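Local coordinates for probable TonB-dependent siderophore receptor PiuA (Acinetobacter baumannii, PDB 5FP1), which probably takes up iron across the outer membrane by binding iron-chelating siderophores, possibly including ferric enterobactin, at residues S104-N108 and Q265-N269; E197-I203 and Y223-K229. All coordinates share one frame. Where two conformers were deposited one is given. Residue numbers count along the deposited sequence, not the author numbering.

Interaction 1. Residues S104-N108 and Q265-N269; sequences STSQN and QKQEN
Strand 265-269 of the barrel runs extended past an irregular plug loop, 104-108, whose direction lies 118° from its own. Gln107 and Gln267 have the nearest CA atoms, 7.0 Å apart. Gln265, Gln267 and Asn269 turn their CA-to-CB bonds toward the loop.

One direct hydrogen bond crosses: Asn108 N donates to Gln267 OE1 at 2.9 Å and 166°, with Gln267 reaching out in an m, t rotamer. Gln107 CA lies 3.6 Å from the same Gln267 OE1.

Waters bridge further gaps. One accepts from Asn269 ND2 (3.0 Å) and donates to Ser106 O (2.8 Å); a second donates to both Gln267 OE1 (2.7 Å) and Asn108 O (3.0 Å); a third accepts from Asn108 ND2 (2.9 Å) and lies 2.9 Å from Gln265 OE1, whose amide also bonds Asn81. Such a wet, polar plug-to-wall interface is characteristic of TonB-dependent receptors.

Neighbouring strand 284-304 contributes Ser295, hydrogen-bonded to both Thr105 and Asn269, while strand 215-226 flanks the other edge, Thr226 pairing with Gln267.

Interaction 2. Residues E197-I203 and Y223-K229; sequences EYKRVGI and YLQTDDK
Three antiparallel hydrogen-bonded pairs close both ways: Glu197 N to Lys229 O (3.0 Å) and Lys229 N to Glu197 O (2.9 Å); Val201 N to Gln225 O (3.0 Å) and Gln225 N to Val201 O (2.9 Å); Ile203 N to Tyr223 O (2.9 Å) and Tyr223 N to Ile203 O (2.8 Å). At Lys199, Asp227 N donates to Lys199 O (2.8 Å), while Lys199 N goes to a side chain, Asp228 OD1 (3.1 Å), which the m rotamer of Asp228 brings in. Lys199 NZ forms a salt bridge with Glu197 OE1 (3.1 Å, weak as a hydrogen bond); Glu197 also pairs with Lys260. A water links Asp228 OD1 (2.8 Å) to Arg200 NH1 (2.9 Å).

The axes of strand segments 197-203 and 223-226 approach to 4.7 Å, with N-to-C directions 172° apart, antiparallel: two arms of a beta hairpin in the receptor's barrel wall. Arg200, Leu224 and Thr226 face the plug, and Arg200 forms a salt bridge with Glu110 there; Val201, Ile203, Tyr223 and Gln225 face outward.

Arg200 CB packs on Thr226 CG2 (3.9 Å). Opposite Leu224, a CB on Gly202 would clash with Tyr223 O. On the outer face Ile203 CG2 meets Tyr223 CB at 3.9 Å, and Tyr223 OH donates a very short 2.5 Å bond to Gln225 OE1.

How the interactions relate
Interaction 2 builds the barrel wall itself, and interaction 1 is where a plug loop meets its inner face. Their centres lie 10 Å apart, and they meet because strands 215-226 and 264-279 are neighbours: Gln265 O lies 2.8 Å from Asp228 N and Gln267 O 2.8 Å from Thr226 N, both probable hydrogen bonds. Both segments of interaction 2 fall, in sequence, between those of interaction 1. Mostly main-chain bonding, interrupted at Lys199, holds 197-203 to 223-229, with 645 Å² buried and its outward residues on the surface; interaction 1, none of whose touching residues is exposed, buries 229 Å² and rests largely on side-chain amides and waters. Both segment pairs reach the plug, interaction 2 through Arg200 and Leu224.

Interaction 1. Residues S104-N108 and Q265-N269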
# COMPACT_ATOMS: atom_id res chain seq x y z
N SER A 104 -1.46 -8.09 -5.65
CA SER A 104 -1.54 -6.67 -6.00
C SER A 104 -2.67 -6.31 -6.95
O SER A 104 -2.51 -5.45 -7.79
CB SER A 104 -0.21 -6.18 -6.60
OG SER A 104 0.74 -6.03 -5.56
N THR A 105 -3.83 -6.93 -6.77
CA THR A 105 -5.04 -6.41 -7.35
C THR A 105 -5.51 -5.24 -6.51
O THR A 105 -5.24 -5.18 -5.30
CB THR A 105 -6.12 -7.52 -7.40
OG1 THR A 105 -6.18 -8.18 -6.13
CG2 THR A 105 -5.74 -8.56 -8.47
N SER A 106 -6.26 -4.35 -7.12
CA SER A 106 -6.69 -3.18 -6.36
C SER A 106 -7.68 -3.56 -5.24
O SER A 106 -8.72 -4.20 -5.48
CB SER A 106 -7.30 -2.14 -7.25
OG SER A 106 -7.57 -0.95 -6.50
N GLN A 107 -7.33 -3.12 -4.05
CA GLN A 107 -8.10 -3.40 -2.84
C GLN A 107 -7.86 -2.29 -1.83
O GLN A 107 -6.81 -1.62 -1.85
CB GLN A 107 -7.61 -4.70 -2.17
CG GLN A 107 -7.58 -5.92 -3.05
CD GLN A 107 -6.74 -7.06 -2.49
OE1 GLN A 107 -5.94 -7.71 -3.20
NE2 GLN A 107 -6.96 -7.35 -1.24
N ASN A 108 -8.81 -2.11 -0.93
CA ASN A 108 -8.62 -1.31 0.29
C ASN A 108 -8.39 -2.31 1.43
O ASN A 108 -9.34 -2.88 1.97
CB ASN A 108 -9.86 -0.45 0.54
CG ASN A 108 -10.19 0.46 -0.63
OD1 ASN A 108 -9.32 1.05 -1.23
ND2 ASN A 108 -11.46 0.60 -0.94
N GLN A 265 -19.11 1.23 -4.28
CA GLN A 265 -17.96 0.37 -4.47
C GLN A 265 -18.13 -0.88 -3.68
O GLN A 265 -18.42 -0.84 -2.48
CB GLN A 265 -16.66 1.08 -4.06
CG GLN A 265 -15.39 0.23 -4.22
CD GLN A 265 -14.14 1.08 -4.46
OE1 GLN A 265 -14.04 2.20 -3.94
NE2 GLN A 265 -13.20 0.57 -5.28
N LYS A 266 -17.94 -1.99 -4.36
CA LYS A 266 -18.02 -3.30 -3.75
C LYS A 266 -16.78 -4.11 -4.09
O LYS A 266 -16.46 -4.34 -5.26
CB LYS A 266 -19.26 -4.03 -4.29
CG LYS A 266 -20.57 -3.37 -3.89
CD LYS A 266 -21.72 -3.82 -4.79
CE LYS A 266 -23.04 -3.23 -4.31
NZ LYS A 266 -24.20 -3.76 -5.08
N GLN A 267 -16.04 -4.48 -3.06
CA GLN A 267 -14.87 -5.31 -3.23
C GLN A 267 -15.14 -6.65 -2.59
O GLN A 267 -15.80 -6.75 -1.54
CB GLN A 267 -13.65 -4.64 -2.58
CG GLN A 267 -13.37 -3.25 -3.15
CD GLN A 267 -12.03 -2.68 -2.73
OE1 GLN A 267 -11.51 -2.97 -1.66
NE2 GLN A 267 -11.47 -1.84 -3.58
N GLU A 268 -14.55 -7.68 -3.16
CA GLU A 268 -14.66 -9.02 -2.60
C GLU A 268 -13.37 -9.78 -2.85
O GLU A 268 -12.94 -9.92 -3.98
CB GLU A 268 -15.84 -9.78 -3.22
CG GLU A 268 -16.05 -11.15 -2.59
CD GLU A 268 -17.22 -11.92 -3.21
OE1 GLU A 268 -18.10 -11.31 -3.85
OE2 GLU A 268 -17.26 -13.15 -3.04
N ASN A 269 -12.75 -10.23 -1.76
CA ASN A 269 -11.47 -10.89 -1.83
C ASN A 269 -11.48 -12.21 -1.06
O ASN A 269 -11.94 -12.25 0.08
CB ASN A 269 -10.39 -9.98 -1.30
CG ASN A 269 -10.02 -8.91 -2.32
OD1 ASN A 269 -9.22 -9.14 -3.23
ND2 ASN A 269 -10.68 -7.78 -2.21
O HOH W 1 -10.89 -5.63 -4.36
O HOH W 2 -11.15 -4.72 0.36
O HOH W 3 -11.64 2.99 -2.60

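Interaction 2. Residues E197-I203 and Y223-K229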
# COMPACT_ATOMS: atom_id res chain seq x y z
N GLU A 197 -19.20 6.34 2.98
CA GLU A 197 -19.64 5.38 4.00
C GLU A 197 -18.98 4.05 3.73
O GLU A 197 -18.87 3.65 2.57
CB GLU A 197 -21.16 5.13 3.94
CG GLU A 197 -22.04 6.32 4.20
CD GLU A 197 -23.50 6.00 3.91
OE1 GLU A 197 -23.89 4.82 4.02
OE2 GLU A 197 -24.25 6.91 3.54
N TYR A 198 -18.59 3.35 4.78
CA TYR A 198 -17.88 2.08 4.64
C TYR A 198 -18.61 0.99 5.39
O TYR A 198 -19.03 1.20 6.53
CB TYR A 198 -16.45 2.24 5.17
CG TYR A 198 -15.72 3.26 4.38
CD1 TYR A 198 -15.18 2.92 3.13
CD2 TYR A 198 -15.63 4.57 4.80
CE1 TYR A 198 -14.55 3.86 2.34
CE2 TYR A 198 -15.00 5.53 4.01
CZ TYR A 198 -14.48 5.16 2.78
OH TYR A 198 -13.86 6.07 1.98
N LYS A 199 -18.75 -0.17 4.77
CA LYS A 199 -19.32 -1.34 5.45
C LYS A 199 -18.57 -2.57 4.99
O LYS A 199 -18.38 -2.77 3.79
CB LYS A 199 -20.82 -1.51 5.14
CG LYS A 199 -21.68 -0.30 5.49
CD LYS A 199 -23.14 -0.52 5.16
CE LYS A 199 -23.98 0.67 5.61
NZ LYS A 199 -23.43 1.95 5.06
N ARG A 200 -18.14 -3.39 5.93
CA ARG A 200 -17.47 -4.60 5.53
C ARG A 200 -17.55 -5.73 6.56
O ARG A 200 -17.73 -5.49 7.76
CB ARG A 200 -16.01 -4.30 5.17
CG ARG A 200 -15.17 -3.65 6.21
CD ARG A 200 -13.85 -3.10 5.65
NE ARG A 200 -13.10 -2.38 6.67
CZ ARG A 200 -13.06 -1.06 6.79
NH1 ARG A 200 -13.76 -0.28 5.97
NH2 ARG A 200 -12.37 -0.51 7.78
N VAL A 201 -17.40 -6.94 6.06
CA VAL A 201 -17.39 -8.16 6.87
C VAL A 201 -16.26 -9.05 6.38
O VAL A 201 -15.96 -9.10 5.17
CB VAL A 201 -18.76 -8.86 6.75
CG1 VAL A 201 -18.72 -10.29 7.29
CG2 VAL A 201 -19.83 -8.03 7.45
N GLY A 202 -15.61 -9.72 7.31
CA GLY A 202 -14.56 -10.65 6.96
C GLY A 202 -14.45 -11.83 7.90
O GLY A 202 -14.91 -11.80 9.04
N ILE A 203 -13.78 -12.86 7.41
CA ILE A 203 -13.46 -14.01 8.22
C ILE A 203 -12.12 -14.56 7.74
O ILE A 203 -11.80 -14.52 6.53
CB ILE A 203 -14.60 -15.06 8.13
CG1 ILE A 203 -14.39 -16.19 9.15
CG2 ILE A 203 -14.71 -15.64 6.75
CD1 ILE A 203 -15.63 -17.07 9.32
N TYR A 223 -11.21 -13.96 3.80
CA TYR A 223 -12.35 -13.41 3.08
C TYR A 223 -12.65 -12.04 3.63
O TYR A 223 -12.72 -11.85 4.85
CB TYR A 223 -13.59 -14.28 3.26
CG TYR A 223 -14.92 -13.60 2.93
CD1 TYR A 223 -15.36 -13.50 1.62
CD2 TYR A 223 -15.72 -13.08 3.93
CE1 TYR A 223 -16.58 -12.90 1.31
CE2 TYR A 223 -16.95 -12.48 3.65
CZ TYR A 223 -17.37 -12.39 2.35
OH TYR A 223 -18.60 -11.80 2.08
N LEU A 224 -12.85 -11.10 2.72
CA LEU A 224 -13.31 -9.77 3.04
C LEU A 224 -14.21 -9.25 1.95
O LEU A 224 -13.89 -9.35 0.74
CB LEU A 224 -12.13 -8.81 3.19
CG LEU A 224 -12.50 -7.39 3.63
CD1 LEU A 224 -12.89 -7.33 5.08
CD2 LEU A 224 -11.36 -6.41 3.39
N GLN A 225 -15.35 -8.69 2.36
CA GLN A 225 -16.30 -8.15 1.40
C GLN A 225 -16.79 -6.81 1.88
O GLN A 225 -17.12 -6.64 3.07
CB GLN A 225 -17.48 -9.13 1.19
CG GLN A 225 -18.36 -8.71 0.01
CD GLN A 225 -19.31 -9.80 -0.50
OE1 GLN A 225 -19.19 -11.01 -0.18
NE2 GLN A 225 -20.25 -9.38 -1.33
N THR A 226 -16.81 -5.84 0.96
CA THR A 226 -17.17 -4.46 1.30
C THR A 226 -18.36 -3.98 0.50
O THR A 226 -18.66 -4.49 -0.59
CB THR A 226 -16.02 -3.46 0.99
OG1 THR A 226 -15.96 -3.25 -0.43
CG2 THR A 226 -14.69 -3.96 1.47
N ASP A 227 -19.02 -2.94 1.03
CA ASP A 227 -20.19 -2.34 0.39
C ASP A 227 -20.19 -0.87 0.80
O ASP A 227 -20.67 -0.51 1.88
CB ASP A 227 -21.46 -3.05 0.90
CG ASP A 227 -22.75 -2.58 0.21
OD1 ASP A 227 -22.71 -1.91 -0.83
OD2 ASP A 227 -23.83 -2.90 0.73
N ASP A 228 -19.60 -0.03 -0.04
CA ASP A 228 -19.29 1.32 0.34
C ASP A 228 -20.01 2.35 -0.54
O ASP A 228 -20.39 2.05 -1.68
CB ASP A 228 -17.79 1.61 0.14
CG ASP A 228 -16.88 0.72 0.96
OD1 ASP A 228 -17.30 0.12 1.99
OD2 ASP A 228 -15.68 0.71 0.59
N LYS A 229 -20.11 3.56 -0.01
CA LYS A 229 -20.38 4.74 -0.83
C LYS A 229 -19.00 5.45 -0.91
O LYS A 229 -18.52 5.94 0.08
CB LYS A 229 -21.44 5.65 -0.19
CG LYS A 229 -22.85 5.05 -0.13
CD LYS A 229 -23.30 4.73 -1.55
CE LYS A 229 -24.76 4.28 -1.68
NZ LYS A 229 -25.05 4.08 -3.14
O HOH W 4 -22.16 1.67 2.40
O HOH W 5 -15.21 -0.89 3.56